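Local coordinates for protein leukotriene A-4 hydrolase (Saccharomyces cerevisiae, PDB 2XQ0) that cleaves di- and tripeptides from the amino end as a zinc aminopeptidase of the M1 family, with a weak epoxide hydrolase activity besides, at residues S44-S49 with L127-S132; S72-Q77 with F118-K123; E483-L488 with F531-F536; V538-L543 with A570-E575. All blocks are in the same frame, centred on the assembly; numbering follows the deposited sequence.

Interaction 1 of 4, residues S44-S49 with L127-S132; sequences SAISGS and LQWLNS
W129 lies with one face of its indole against S44, and the S44 CB and backbone lying over that face carry most of the contact. The CH-pi evidence is direct: S44 CB stands 3.6 Å from the centroid of the W129 five-membered ring and only 5° off its normal. Over the six-membered half the backbone takes over, with S44 C 3.3 Å from W129 CZ2. The CA-CB bond of W129 points toward 44-49, and chi1 (-60°) sets CG anti to the carbonyl carbon.

The second kind of contact is apolar. I46 CD1 meets L127 CD1 at 3.9 Å, the two side chains crossing at about a right angle, and I46 CG1 comes within 4.0 Å of W129 CH2. V39 of the adjoining strand 28-40 touches both I46 and W129.

Hydrogen bonding contributes nothing across the segments; S44 O and W129 NE1 are 3.4 Å apart at a poor angle. The strand axes stay 9.8 Å apart at 119°, too far for backbone pairing, so two different sheets of the N-terminal M1 domain meet here through side chains. S44 and A45 form a G1 beta bulge where strand 45-56 pairs with strand 28-40. An alanine in place of W129 would probably open a gap beneath S44 and deprive I46 CG1 of its aromatic neighbour. With no directional bond across it, the contact depends on the fit of S44 and I46 to the indole and L127.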
loop_
_atom_site.group_PDB
_atom_site.type_symbol
_atom_site.label_atom_id
_atom_site.label_comp_id
_atom_site.label_asym_id
_atom_site.label_seq_id
_atom_site.Cartn_x
_atom_site.Cartn_y
_atom_site.Cartn_z
ATOM N N SER A 44 -24.172 8.930 -7.102
ATOM C CA SER A 44 -22.804 8.700 -6.640
ATOM C C SER A 44 -22.641 9.112 -5.178
ATOM O O SER A 44 -21.778 9.921 -4.837
ATOM C CB SER A 44 -21.784 9.424 -7.527
ATOM O OG SER A 44 -21.888 8.979 -8.862
ATOM N N ALA A 45 -23.480 8.541 -4.322
ATOM C CA ALA A 45 -23.395 8.759 -2.890
ATOM C C ALA A 45 -23.685 7.480 -2.117
ATOM O O ALA A 45 -24.443 6.617 -2.556
ATOM C CB ALA A 45 -24.367 9.863 -2.455
ATOM N N ILE A 46 -23.057 7.363 -0.961
ATOM C CA ILE A 46 -23.431 6.361 0.014
ATOM C C ILE A 46 -24.071 7.092 1.191
ATOM O O ILE A 46 -23.559 8.108 1.659
ATOM C CB ILE A 46 -22.215 5.525 0.425
ATOM C CG1 ILE A 46 -21.794 4.635 -0.756
ATOM C CG2 ILE A 46 -22.548 4.645 1.617
ATOM C CD1 ILE A 46 -20.596 3.765 -0.471
ATOM N N SER A 47 -25.217 6.599 1.645
ATOM C CA SER A 47 -25.972 7.298 2.672
ATOM C C SER A 47 -26.436 6.254 3.663
ATOM O O SER A 47 -26.383 5.067 3.385
ATOM C CB SER A 47 -27.188 8.023 2.064
ATOM O OG SER A 47 -28.040 7.096 1.389
ATOM N N GLY A 48 -26.897 6.693 4.820
ATOM C CA GLY A 48 -27.424 5.767 5.795
ATOM C C GLY A 48 -26.999 6.236 7.152
ATOM O O GLY A 48 -26.980 7.439 7.429
ATOM N N SER A 49 -26.643 5.298 8.013
ATOM C CA SER A 49 -26.307 5.693 9.358
ATOM C C SER A 49 -25.240 4.784 9.941
ATOM O O SER A 49 -25.094 3.642 9.527
ATOM C CB SER A 49 -27.556 5.680 10.230
ATOM O OG SER A 49 -27.902 4.357 10.581
ATOM N N LEU A 127 -13.991 7.596 -2.116
ATOM C CA LEU A 127 -14.597 6.727 -3.112
ATOM C C LEU A 127 -14.203 7.109 -4.518
ATOM O O LEU A 127 -13.975 8.285 -4.815
ATOM C CB LEU A 127 -16.132 6.760 -2.992
ATOM C CG LEU A 127 -16.689 6.273 -1.643
ATOM C CD1 LEU A 127 -18.175 6.659 -1.481
ATOM C CD2 LEU A 127 -16.481 4.760 -1.452
ATOM N N GLN A 128 -14.116 6.113 -5.389
ATOM C CA GLN A 128 -14.131 6.385 -6.816
ATOM C C GLN A 128 -15.368 5.718 -7.446
ATOM O O GLN A 128 -15.670 4.549 -7.167
ATOM C CB GLN A 128 -12.850 5.926 -7.530
ATOM C CG GLN A 128 -12.836 6.421 -9.014
ATOM C CD GLN A 128 -11.739 5.803 -9.878
ATOM O OE1 GLN A 128 -10.972 4.951 -9.430
ATOM N NE2 GLN A 128 -11.663 6.242 -11.131
ATOM N N TRP A 129 -16.094 6.471 -8.271
ATOM C CA TRP A 129 -17.278 5.940 -8.952
ATOM C C TRP A 129 -16.995 5.824 -10.424
ATOM O O TRP A 129 -16.470 6.758 -11.021
ATOM C CB TRP A 129 -18.488 6.872 -8.776
ATOM C CG TRP A 129 -18.891 7.098 -7.344
ATOM C CD1 TRP A 129 -18.389 8.026 -6.489
ATOM C CD2 TRP A 129 -19.890 6.375 -6.614
ATOM N NE1 TRP A 129 -19.011 7.928 -5.262
ATOM C CE2 TRP A 129 -19.935 6.920 -5.314
ATOM C CE3 TRP A 129 -20.749 5.317 -6.935
ATOM C CZ2 TRP A 129 -20.805 6.450 -4.335
ATOM C CZ3 TRP A 129 -21.615 4.849 -5.959
ATOM C CH2 TRP A 129 -21.639 5.423 -4.674
ATOM N N LEU A 130 -17.353 4.684 -11.010
ATOM C CA LEU A 130 -17.322 4.513 -12.455
ATOM C C LEU A 130 -18.721 4.251 -12.992
ATOM O O LEU A 130 -19.478 3.479 -12.402
ATOM C CB LEU A 130 -16.401 3.351 -12.840
ATOM C CG LEU A 130 -14.907 3.586 -12.628
ATOM C CD1 LEU A 130 -14.479 3.100 -11.259
ATOM C CD2 LEU A 130 -14.108 2.881 -13.697
ATOM N N ASN A 131 -19.066 4.890 -14.105
ATOM C CA ASN A 131 -20.340 4.626 -14.780
ATOM C C ASN A 131 -20.256 3.503 -15.822
ATOM O O ASN A 131 -19.165 3.024 -16.133
ATOM C CB ASN A 131 -20.892 5.904 -15.418
ATOM C CG ASN A 131 -19.963 6.479 -16.473
ATOM O OD1 ASN A 131 -19.428 5.750 -17.309
ATOM N ND2 ASN A 131 -19.773 7.793 -16.443
ATOM N N SER A 132 -21.419 3.102 -16.345
ATOM C CA SER A 132 -21.564 2.006 -17.328
ATOM C C SER A 132 -20.552 2.001 -18.470
ATOM O O SER A 132 -20.118 0.941 -18.915
ATOM C CB SER A 132 -22.973 2.015 -17.949
ATOM O OG SER A 132 -23.965 1.540 -17.050
#

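Interaction 2 of 4, residues S72-Q77 with F118-K123; sequences SYLDVQ and FRTTDK
Y73 overlaps K123, whose CB lies over one face of the phenol ring, 3.8 Å from the centroid, a CH-pi contact displaced toward the rim. K123 CD follows the same ring, 3.7 Å from Y73 CE1, while R93 makes a cation-pi contact with this tyrosine. The neighbouring polar group is the carbonyl of Y73: T121 OG1 donates to Y73 O over 2.8 Å, tilted 31° from the carbonyl plane. With chi1 at 73°, T121 OG1 sits between its own backbone N and carbonyl carbon, and there it also accepts from K123 N, an ST turn. One water donates to Y73 O and accepts from T121 N, giving that carbonyl a second donor.

Beyond this turn the segments pair as antiparallel strands, 74-81 beside 111-120, in the large mixed sheet of the M1 N-terminal domain. D75 and R119 form a hydrogen-bonded pair: D75 N reaches R119 O at 3.0 Å with an N-H...O angle of 165°, and R119 N returns a bond to D75 O. Their side chains run side by side in the same direction, D75 OD2 against R119 CD at 3.5 Å, but the charged ends do not meet, as OD2 and NE are 4.6 Å apart. V76 and F118 follow as a non-hydrogen-bonded pair on the other face. There L74 CD2 approaches F118 CD2 at 4.1 Å, and both side chains also touch P156. T120 points its CB away from the other strand, though its CG2 still meets L74 CD2, and its OG1 accepts a hydrogen bond from I46 N.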
loop_
_atom_site.group_PDB
_atom_site.type_symbol
_atom_site.label_atom_id
_atom_site.label_comp_id
_atom_site.label_asym_id
_atom_site.label_seq_id
_atom_site.Cartn_x
_atom_site.Cartn_y
_atom_site.Cartn_z
ATOM N N SER A 72 -15.039 14.556 7.019
ATOM C CA SER A 72 -14.497 15.341 5.920
ATOM C C SER A 72 -15.469 15.312 4.741
ATOM O O SER A 72 -15.703 14.261 4.133
ATOM C CB SER A 72 -13.145 14.798 5.471
ATOM O OG SER A 72 -12.712 15.533 4.339
ATOM N N TYR A 73 -16.035 16.469 4.427
ATOM C CA TYR A 73 -17.015 16.592 3.358
ATOM C C TYR A 73 -18.167 15.606 3.499
ATOM O O TYR A 73 -18.626 15.033 2.507
ATOM C CB TYR A 73 -16.349 16.381 2.002
ATOM C CG TYR A 73 -15.142 17.248 1.734
ATOM C CD1 TYR A 73 -15.243 18.632 1.681
ATOM C CD2 TYR A 73 -13.900 16.673 1.503
ATOM C CE1 TYR A 73 -14.135 19.416 1.418
ATOM C CE2 TYR A 73 -12.792 17.439 1.245
ATOM C CZ TYR A 73 -12.912 18.808 1.200
ATOM O OH TYR A 73 -11.795 19.556 0.932
ATOM N N LEU A 74 -18.630 15.387 4.719
ATOM C CA LEU A 74 -19.868 14.626 4.902
ATOM C C LEU A 74 -21.044 15.571 5.103
ATOM O O LEU A 74 -20.883 16.701 5.570
ATOM C CB LEU A 74 -19.786 13.674 6.093
ATOM C CG LEU A 74 -18.825 12.499 6.036
ATOM C CD1 LEU A 74 -18.793 11.771 7.383
ATOM C CD2 LEU A 74 -19.226 11.559 4.924
ATOM N N ASP A 75 -22.225 15.103 4.719
ATOM C CA ASP A 75 -23.471 15.773 5.043
ATOM C C ASP A 75 -24.059 15.045 6.263
ATOM O O ASP A 75 -24.683 14.003 6.121
ATOM C CB ASP A 75 -24.408 15.687 3.828
ATOM C CG ASP A 75 -25.758 16.322 4.067
ATOM O OD1 ASP A 75 -25.969 16.937 5.133
ATOM O OD2 ASP A 75 -26.618 16.198 3.163
ATOM N N VAL A 76 -23.827 15.575 7.463
ATOM C CA VAL A 76 -24.399 14.985 8.672
ATOM C C VAL A 76 -25.826 15.508 8.881
ATOM O O VAL A 76 -26.054 16.716 8.969
ATOM C CB VAL A 76 -23.545 15.282 9.925
ATOM C CG1 VAL A 76 -24.188 14.675 11.174
ATOM C CG2 VAL A 76 -22.130 14.738 9.744
ATOM N N GLN A 77 -26.777 14.588 8.975
ATOM C CA GLN A 77 -28.193 14.937 8.882
ATOM C C GLN A 77 -28.904 14.917 10.222
ATOM O O GLN A 77 -29.664 15.840 10.543
ATOM C CB GLN A 77 -28.896 13.989 7.907
ATOM C CG GLN A 77 -28.385 14.080 6.496
ATOM C CD GLN A 77 -28.855 12.918 5.653
ATOM O OE1 GLN A 77 -28.741 11.760 6.058
ATOM N NE2 GLN A 77 -29.390 13.216 4.474
ATOM N N PHE A 118 -26.187 10.169 7.872
ATOM C CA PHE A 118 -25.351 11.010 7.046
ATOM C C PHE A 118 -25.419 10.530 5.611
ATOM O O PHE A 118 -25.947 9.446 5.333
ATOM C CB PHE A 118 -23.899 10.925 7.541
ATOM C CG PHE A 118 -23.274 9.585 7.310
ATOM C CD1 PHE A 118 -23.498 8.537 8.192
ATOM C CD2 PHE A 118 -22.490 9.359 6.198
ATOM C CE1 PHE A 118 -22.935 7.298 7.967
ATOM C CE2 PHE A 118 -21.939 8.133 5.970
ATOM C CZ PHE A 118 -22.167 7.092 6.852
ATOM N N ARG A 119 -24.862 11.334 4.709
ATOM C CA ARG A 119 -24.569 10.884 3.359
ATOM C C ARG A 119 -23.214 11.438 2.908
ATOM O O ARG A 119 -22.771 12.489 3.379
ATOM C CB ARG A 119 -25.680 11.313 2.392
ATOM C CG ARG A 119 -25.895 12.815 2.329
ATOM C CD ARG A 119 -27.127 13.183 1.480
ATOM N NE ARG A 119 -26.943 12.749 0.099
ATOM C CZ ARG A 119 -27.570 11.717 -0.459
ATOM N NH1 ARG A 119 -28.456 11.014 0.238
ATOM N NH2 ARG A 119 -27.323 11.403 -1.727
ATOM N N THR A 120 -22.553 10.722 2.002
ATOM C CA THR A 120 -21.358 11.245 1.367
ATOM C C THR A 120 -21.696 12.373 0.388
ATOM O O THR A 120 -22.843 12.528 -0.036
ATOM C CB THR A 120 -20.535 10.139 0.675
ATOM O OG1 THR A 120 -21.308 9.503 -0.372
ATOM C CG2 THR A 120 -20.108 9.108 1.694
ATOM N N THR A 121 -20.703 13.181 0.041
ATOM C CA THR A 121 -20.950 14.284 -0.884
ATOM C C THR A 121 -20.088 14.153 -2.134
ATOM O O THR A 121 -19.252 13.242 -2.240
ATOM C CB THR A 121 -20.720 15.678 -0.227
ATOM O OG1 THR A 121 -19.318 15.916 -0.058
ATOM C CG2 THR A 121 -21.434 15.786 1.122
ATOM N N ASP A 122 -20.310 15.051 -3.084
ATOM C CA ASP A 122 -19.514 15.089 -4.305
ATOM C C ASP A 122 -18.023 15.300 -4.001
ATOM O O ASP A 122 -17.174 14.925 -4.798
ATOM C CB ASP A 122 -20.005 16.205 -5.233
ATOM C CG ASP A 122 -21.448 16.013 -5.672
ATOM O OD1 ASP A 122 -22.023 14.937 -5.396
ATOM O OD2 ASP A 122 -22.010 16.940 -6.297
ATOM N N LYS A 123 -17.707 15.909 -2.860
ATOM C CA LYS A 123 -16.305 16.144 -2.486
ATOM C C LYS A 123 -15.637 14.970 -1.742
ATOM O O LYS A 123 -14.460 15.049 -1.356
ATOM C CB LYS A 123 -16.168 17.432 -1.666
ATOM C CG LYS A 123 -16.415 18.708 -2.454
ATOM C CD LYS A 123 -15.544 19.847 -1.925
ATOM C CE LYS A 123 -15.871 21.181 -2.584
ATOM N NZ LYS A 123 -17.134 21.777 -2.057
HETATM O O HOH W 1 -18.160 12.370 1.641
#

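Interaction 3 of 4, residues E483-L488 with F531-F536; sequences EMAQHL and FDWAKF
F536 has CG anti to its carbonyl carbon (chi1 -55°), and W533 has its CG placed likewise (chi1 -79°); the rings beyond both meet A485. The evidence is in the distances from a single methyl: A485 CB lies 3.8 Å from W533 CZ3 and 4.2 Å from F536 CG, above one face of the phenyl ring but offset toward its rim. The A485 carbonyl carbon lies over a face of that same ring, and the approach is closest at the oxygen, A485 O being 3.0 Å from F536 CD2. Q486 adds a more peripheral contact, its CG 4.1 Å from F536 CZ; the two side chains cross obliquely.

No hydrogen bond links the segments. One small residue meets the two large rings with its methyl, and the phenyl ring with its carbonyl as well. The one indole N-H is used elsewhere, W533 NE1 donating to L518 O.

The site lies away from the zinc centre, where the end of helix 469-484 meets the short 3-10 turn 533-535. F536 is the N-cap residue of helix 537-546, whose A539 touches both A485 and W533. F531 packs on V482 and W533 on W481 of helix 469-484, and W533 also stacks edge-to-face with F566 of helix 557-569.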
loop_
_atom_site.group_PDB
_atom_site.type_symbol
_atom_site.label_atom_id
_atom_site.label_comp_id
_atom_site.label_asym_id
_atom_site.label_seq_id
_atom_site.Cartn_x
_atom_site.Cartn_y
_atom_site.Cartn_z
ATOM N N GLU A 483 28.651 -1.214 -22.882
ATOM C CA GLU A 483 29.965 -1.235 -23.513
ATOM C C GLU A 483 29.859 -1.435 -25.024
ATOM O O GLU A 483 30.457 -0.697 -25.803
ATOM C CB GLU A 483 30.812 -2.362 -22.904
ATOM C CG GLU A 483 32.321 -2.114 -22.939
ATOM C CD GLU A 483 32.762 -1.029 -21.957
ATOM O OE1 GLU A 483 31.898 -0.254 -21.486
ATOM O OE2 GLU A 483 33.973 -0.953 -21.656
ATOM N N MET A 484 29.096 -2.447 -25.426
ATOM C CA MET A 484 28.981 -2.837 -26.823
ATOM C C MET A 484 28.274 -1.789 -27.683
ATOM O O MET A 484 28.473 -1.733 -28.897
ATOM C CB MET A 484 28.283 -4.192 -26.928
ATOM C CG MET A 484 29.105 -5.329 -26.343
ATOM S SD MET A 484 30.728 -5.434 -27.134
ATOM C CE MET A 484 31.717 -6.065 -25.766
ATOM N N ALA A 485 27.457 -0.965 -27.039
ATOM C CA ALA A 485 26.742 0.117 -27.711
ATOM C C ALA A 485 27.725 1.107 -28.335
ATOM O O ALA A 485 27.400 1.789 -29.311
ATOM C CB ALA A 485 25.838 0.831 -26.718
ATOM N N GLN A 486 28.928 1.175 -27.763
ATOM C CA GLN A 486 29.960 2.105 -28.215
ATOM C C GLN A 486 30.944 1.418 -29.156
ATOM O O GLN A 486 31.853 2.047 -29.688
ATOM C CB GLN A 486 30.716 2.683 -27.013
ATOM C CG GLN A 486 29.811 3.282 -25.925
ATOM C CD GLN A 486 30.464 3.237 -24.556
ATOM O OE1 GLN A 486 29.848 2.824 -23.576
ATOM N NE2 GLN A 486 31.730 3.638 -24.489
ATOM N N HIS A 487 30.770 0.119 -29.350
ATOM C CA HIS A 487 31.719 -0.637 -30.154
ATOM C C HIS A 487 31.065 -1.225 -31.401
ATOM O O HIS A 487 31.582 -1.070 -32.501
ATOM C CB HIS A 487 32.402 -1.727 -29.319
ATOM C CG HIS A 487 33.226 -1.196 -28.182
ATOM N ND1 HIS A 487 33.704 0.098 -28.145
ATOM C CD2 HIS A 487 33.665 -1.789 -27.045
ATOM C CE1 HIS A 487 34.392 0.280 -27.032
ATOM N NE2 HIS A 487 34.381 -0.849 -26.346
ATOM N N LEU A 488 29.931 -1.896 -31.230
ATOM C CA LEU A 488 29.229 -2.485 -32.366
ATOM C C LEU A 488 28.506 -1.390 -33.135
ATOM O O LEU A 488 28.054 -0.407 -32.550
ATOM C CB LEU A 488 28.247 -3.576 -31.907
ATOM C CG LEU A 488 28.881 -4.641 -31.004
ATOM C CD1 LEU A 488 27.936 -5.804 -30.710
ATOM C CD2 LEU A 488 30.171 -5.152 -31.619
ATOM N N PHE A 531 26.106 9.242 -20.508
ATOM C CA PHE A 531 25.825 9.368 -21.940
ATOM C C PHE A 531 24.416 8.850 -22.183
ATOM O O PHE A 531 23.824 8.224 -21.309
ATOM C CB PHE A 531 26.841 8.575 -22.766
ATOM C CG PHE A 531 26.737 7.088 -22.585
ATOM C CD1 PHE A 531 26.073 6.301 -23.516
ATOM C CD2 PHE A 531 27.296 6.474 -21.477
ATOM C CE1 PHE A 531 25.972 4.930 -23.343
ATOM C CE2 PHE A 531 27.199 5.108 -21.302
ATOM C CZ PHE A 531 26.537 4.339 -22.237
ATOM N N ASP A 532 23.862 9.104 -23.356
ATOM C CA ASP A 532 22.507 8.627 -23.601
ATOM C C ASP A 532 22.408 7.577 -24.696
ATOM O O ASP A 532 23.191 7.555 -25.651
ATOM C CB ASP A 532 21.518 9.778 -23.838
ATOM C CG ASP A 532 21.923 10.672 -24.991
ATOM O OD1 ASP A 532 21.037 11.342 -25.554
ATOM O OD2 ASP A 532 23.123 10.699 -25.339
ATOM N N TRP A 533 21.448 6.684 -24.500
ATOM C CA TRP A 533 21.063 5.686 -25.481
ATOM C C TRP A 533 20.475 6.309 -26.744
ATOM O O TRP A 533 20.390 5.649 -27.785
ATOM C CB TRP A 533 20.022 4.748 -24.862
ATOM C CG TRP A 533 20.619 3.717 -23.978
ATOM C CD1 TRP A 533 20.680 3.734 -22.613
ATOM C CD2 TRP A 533 21.243 2.505 -24.397
ATOM N NE1 TRP A 533 21.302 2.594 -22.155
ATOM C CE2 TRP A 533 21.664 1.827 -23.233
ATOM C CE3 TRP A 533 21.488 1.923 -25.646
ATOM C CZ2 TRP A 533 22.319 0.598 -23.284
ATOM C CZ3 TRP A 533 22.135 0.702 -25.692
ATOM C CH2 TRP A 533 22.542 0.051 -24.519
ATOM N N ALA A 534 20.053 7.572 -26.659
ATOM C CA ALA A 534 19.474 8.218 -27.823
ATOM C C ALA A 534 20.437 8.196 -29.006
ATOM O O ALA A 534 20.006 8.195 -30.160
ATOM C CB ALA A 534 19.048 9.649 -27.498
ATOM N N LYS A 535 21.737 8.149 -28.721
ATOM C CA LYS A 535 22.748 8.291 -29.765
ATOM C C LYS A 535 23.237 6.944 -30.299
ATOM O O LYS A 535 24.157 6.884 -31.117
ATOM C CB LYS A 535 23.917 9.145 -29.264
ATOM C CG LYS A 535 24.463 8.731 -27.904
ATOM C CD LYS A 535 25.620 9.623 -27.458
ATOM C CE LYS A 535 26.267 9.094 -26.180
ATOM N NZ LYS A 535 27.439 9.907 -25.750
ATOM N N PHE A 536 22.601 5.867 -29.852
ATOM C CA PHE A 536 22.929 4.533 -30.342
ATOM C C PHE A 536 21.688 3.769 -30.777
ATOM O O PHE A 536 21.509 2.616 -30.382
ATOM C CB PHE A 536 23.667 3.739 -29.264
ATOM C CG PHE A 536 24.897 4.431 -28.747
ATOM C CD1 PHE A 536 24.888 5.058 -27.509
ATOM C CD2 PHE A 536 26.056 4.475 -29.509
ATOM C CE1 PHE A 536 26.013 5.707 -27.034
ATOM C CE2 PHE A 536 27.192 5.116 -29.038
ATOM C CZ PHE A 536 27.168 5.736 -27.798
#

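Interaction 4 of 4, residues V538-L543 with A570-E575; sequences VASRAL and AKLQEE
R541, L572 and S540 have the most surface buried in this contact, which joins helix 537-546 to the turn following helix 557-569 in the helical C-terminal domain. Helix 557-569 ends in a Schellman motif, with K571 at positive phi, and the chain then passes L572 toward helix 576-582.

R541 runs extended from CG to NE and slides past L572 in the opposite direction. L572 CD2 sits over one face of the guanidinium, 3.3 Å from R541 NH1 and offset toward the rim, and it also touches the aliphatic R541 CG at 3.7 Å. S540 OG meets the same methyl, 3.6 Å from L572 CD2. The hydroxyl is not left to the apolar contact, since S540 OG is hydrogen-bonded to P537 O within its own helix. S540 CB packs on A570 CB at 3.7 Å, bringing the helix close to the residue just before the Schellman position. An alanine at L572 would probably open a gap beside S540 OG, uncover one face of the guanidinium and leave the position of that group to the weak-angled salt bridge with E574.

The charged end of R541 is held from a different direction. E574, its chain bent at chi2 (-81°), meets the arginine tip to tip in a salt bridge, the guanidinium and carboxylate planes only 20° apart. Its hydrogen bond is weak by angle: R541 NH2 and E574 OE1 are 2.8 Å apart, but the N-H...O angle is 116°, with OE1 at the guanidinium edge near its plane.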
loop_
_atom_site.group_PDB
_atom_site.type_symbol
_atom_site.label_atom_id
_atom_site.label_comp_id
_atom_site.label_asym_id
_atom_site.label_seq_id
_atom_site.Cartn_x
_atom_site.Cartn_y
_atom_site.Cartn_z
ATOM N N VAL A 538 20.759 2.055 -33.250
ATOM C CA VAL A 538 20.957 0.689 -33.746
ATOM C C VAL A 538 21.037 -0.295 -32.582
ATOM O O VAL A 538 20.457 -1.382 -32.632
ATOM C CB VAL A 538 22.213 0.581 -34.638
ATOM C CG1 VAL A 538 22.314 -0.803 -35.270
ATOM C CG2 VAL A 538 22.163 1.631 -35.713
ATOM N N ALA A 539 21.734 0.104 -31.522
ATOM C CA ALA A 539 21.830 -0.709 -30.309
ATOM C C ALA A 539 20.500 -0.806 -29.561
ATOM O O ALA A 539 20.088 -1.889 -29.127
ATOM C CB ALA A 539 22.928 -0.162 -29.391
ATOM N N SER A 540 19.819 0.323 -29.398
ATOM C CA SER A 540 18.592 0.314 -28.620
ATOM C C SER A 540 17.503 -0.439 -29.385
ATOM O O SER A 540 16.735 -1.204 -28.803
ATOM C CB SER A 540 18.161 1.736 -28.261
ATOM O OG SER A 540 18.012 2.514 -29.426
ATOM N N ARG A 541 17.463 -0.236 -30.694
ATOM C CA ARG A 541 16.573 -1.002 -31.569
ATOM C C ARG A 541 16.925 -2.498 -31.623
ATOM O O ARG A 541 16.033 -3.349 -31.614
ATOM C CB ARG A 541 16.538 -0.390 -32.982
ATOM C CG ARG A 541 15.857 0.972 -33.034
ATOM C CD ARG A 541 15.862 1.570 -34.432
ATOM N NE ARG A 541 14.848 2.614 -34.586
ATOM C CZ ARG A 541 15.050 3.907 -34.344
ATOM N NH1 ARG A 541 16.235 4.334 -33.933
ATOM N NH2 ARG A 541 14.064 4.777 -34.516
ATOM N N ALA A 542 18.220 -2.815 -31.675
ATOM C CA ALA A 542 18.679 -4.207 -31.637
ATOM C C ALA A 542 18.284 -4.885 -30.321
ATOM O O ALA A 542 17.863 -6.043 -30.315
ATOM C CB ALA A 542 20.190 -4.286 -31.842
ATOM N N LEU A 543 18.437 -4.154 -29.216
ATOM C CA LEU A 543 18.022 -4.619 -27.889
ATOM C C LEU A 543 16.596 -5.159 -27.969
ATOM O O LEU A 543 16.335 -6.337 -27.713
ATOM C CB LEU A 543 18.073 -3.451 -26.889
ATOM C CG LEU A 543 17.960 -3.655 -25.367
ATOM C CD1 LEU A 543 16.834 -4.601 -24.973
ATOM C CD2 LEU A 543 19.279 -4.098 -24.753
ATOM N N ALA A 570 16.007 6.149 -24.569
ATOM C CA ALA A 570 16.668 6.004 -25.858
ATOM C C ALA A 570 16.014 6.886 -26.922
ATOM O O ALA A 570 16.438 6.905 -28.076
ATOM C CB ALA A 570 16.664 4.539 -26.298
ATOM N N LYS A 571 14.980 7.614 -26.526
ATOM C CA LYS A 571 14.297 8.523 -27.437
ATOM C C LYS A 571 14.004 7.881 -28.800
ATOM O O LYS A 571 14.276 8.476 -29.847
ATOM C CB LYS A 571 15.110 9.811 -27.617
ATOM C CG LYS A 571 15.294 10.617 -26.338
ATOM C CD LYS A 571 16.085 11.893 -26.595
ATOM C CE LYS A 571 16.128 12.771 -25.354
ATOM N NZ LYS A 571 16.723 12.039 -24.200
ATOM N N LEU A 572 13.463 6.666 -28.781
ATOM C CA LEU A 572 12.958 6.043 -29.999
ATOM C C LEU A 572 11.583 6.625 -30.257
ATOM O O LEU A 572 10.592 6.180 -29.672
ATOM C CB LEU A 572 12.871 4.521 -29.856
ATOM C CG LEU A 572 14.183 3.754 -29.672
ATOM C CD1 LEU A 572 13.918 2.279 -29.411
ATOM C CD2 LEU A 572 15.093 3.933 -30.881
ATOM N N GLN A 573 11.532 7.630 -31.126
ATOM C CA GLN A 573 10.331 8.444 -31.299
ATOM C C GLN A 573 9.121 7.671 -31.817
ATOM O O GLN A 573 7.984 8.017 -31.497
ATOM C CB GLN A 573 10.623 9.654 -32.192
ATOM C CG GLN A 573 11.578 10.661 -31.565
ATOM C CD GLN A 573 11.924 11.809 -32.500
ATOM O OE1 GLN A 573 11.986 11.638 -33.718
ATOM N NE2 GLN A 573 12.158 12.985 -31.929
ATOM N N GLU A 574 9.361 6.624 -32.601
ATOM C CA GLU A 574 8.265 5.855 -33.192
ATOM C C GLU A 574 7.470 5.056 -32.153
ATOM O O GLU A 574 6.390 4.539 -32.450
ATOM C CB GLU A 574 8.765 4.944 -34.324
ATOM C CG GLU A 574 9.629 3.774 -33.882
ATOM C CD GLU A 574 11.075 4.161 -33.638
ATOM O OE1 GLU A 574 11.416 5.350 -33.821
ATOM O OE2 GLU A 574 11.871 3.274 -33.266
ATOM N N GLU A 575 8.000 4.978 -30.934
ATOM C CA GLU A 575 7.344 4.241 -29.853
ATOM C C GLU A 575 6.533 5.127 -28.892
ATOM O O GLU A 575 5.781 4.622 -28.057
ATOM C CB GLU A 575 8.374 3.414 -29.080
ATOM C CG GLU A 575 9.122 2.397 -29.937
ATOM C CD GLU A 575 8.203 1.379 -30.602
ATOM O OE1 GLU A 575 7.055 1.204 -30.143
ATOM O OE2 GLU A 575 8.632 0.744 -31.586
#

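How the interactions relate
From the N terminus, 44-49 opens the first loop, which 127-132 closes as interaction 1. Interaction 2 is nested inside it, 118-123 closing the loop opened at 72-77. The two touch: I46 O and T120 N are 2.8 Å apart, G48 O and F118 N 2.9 Å, each a probable hydrogen bond between neighbouring strands of the large sheet. Interaction 1 then links that sheet to the four-stranded one. Interactions 3 and 4 follow in series in the helical part of the chain: 531-536 closes the loop from 483-488, and 570-575 the one from 538-543. Their centres are about 11 Å apart, and they meet where W533 packs on A570. Centres of interactions 2 and 3 are about 57 Å apart.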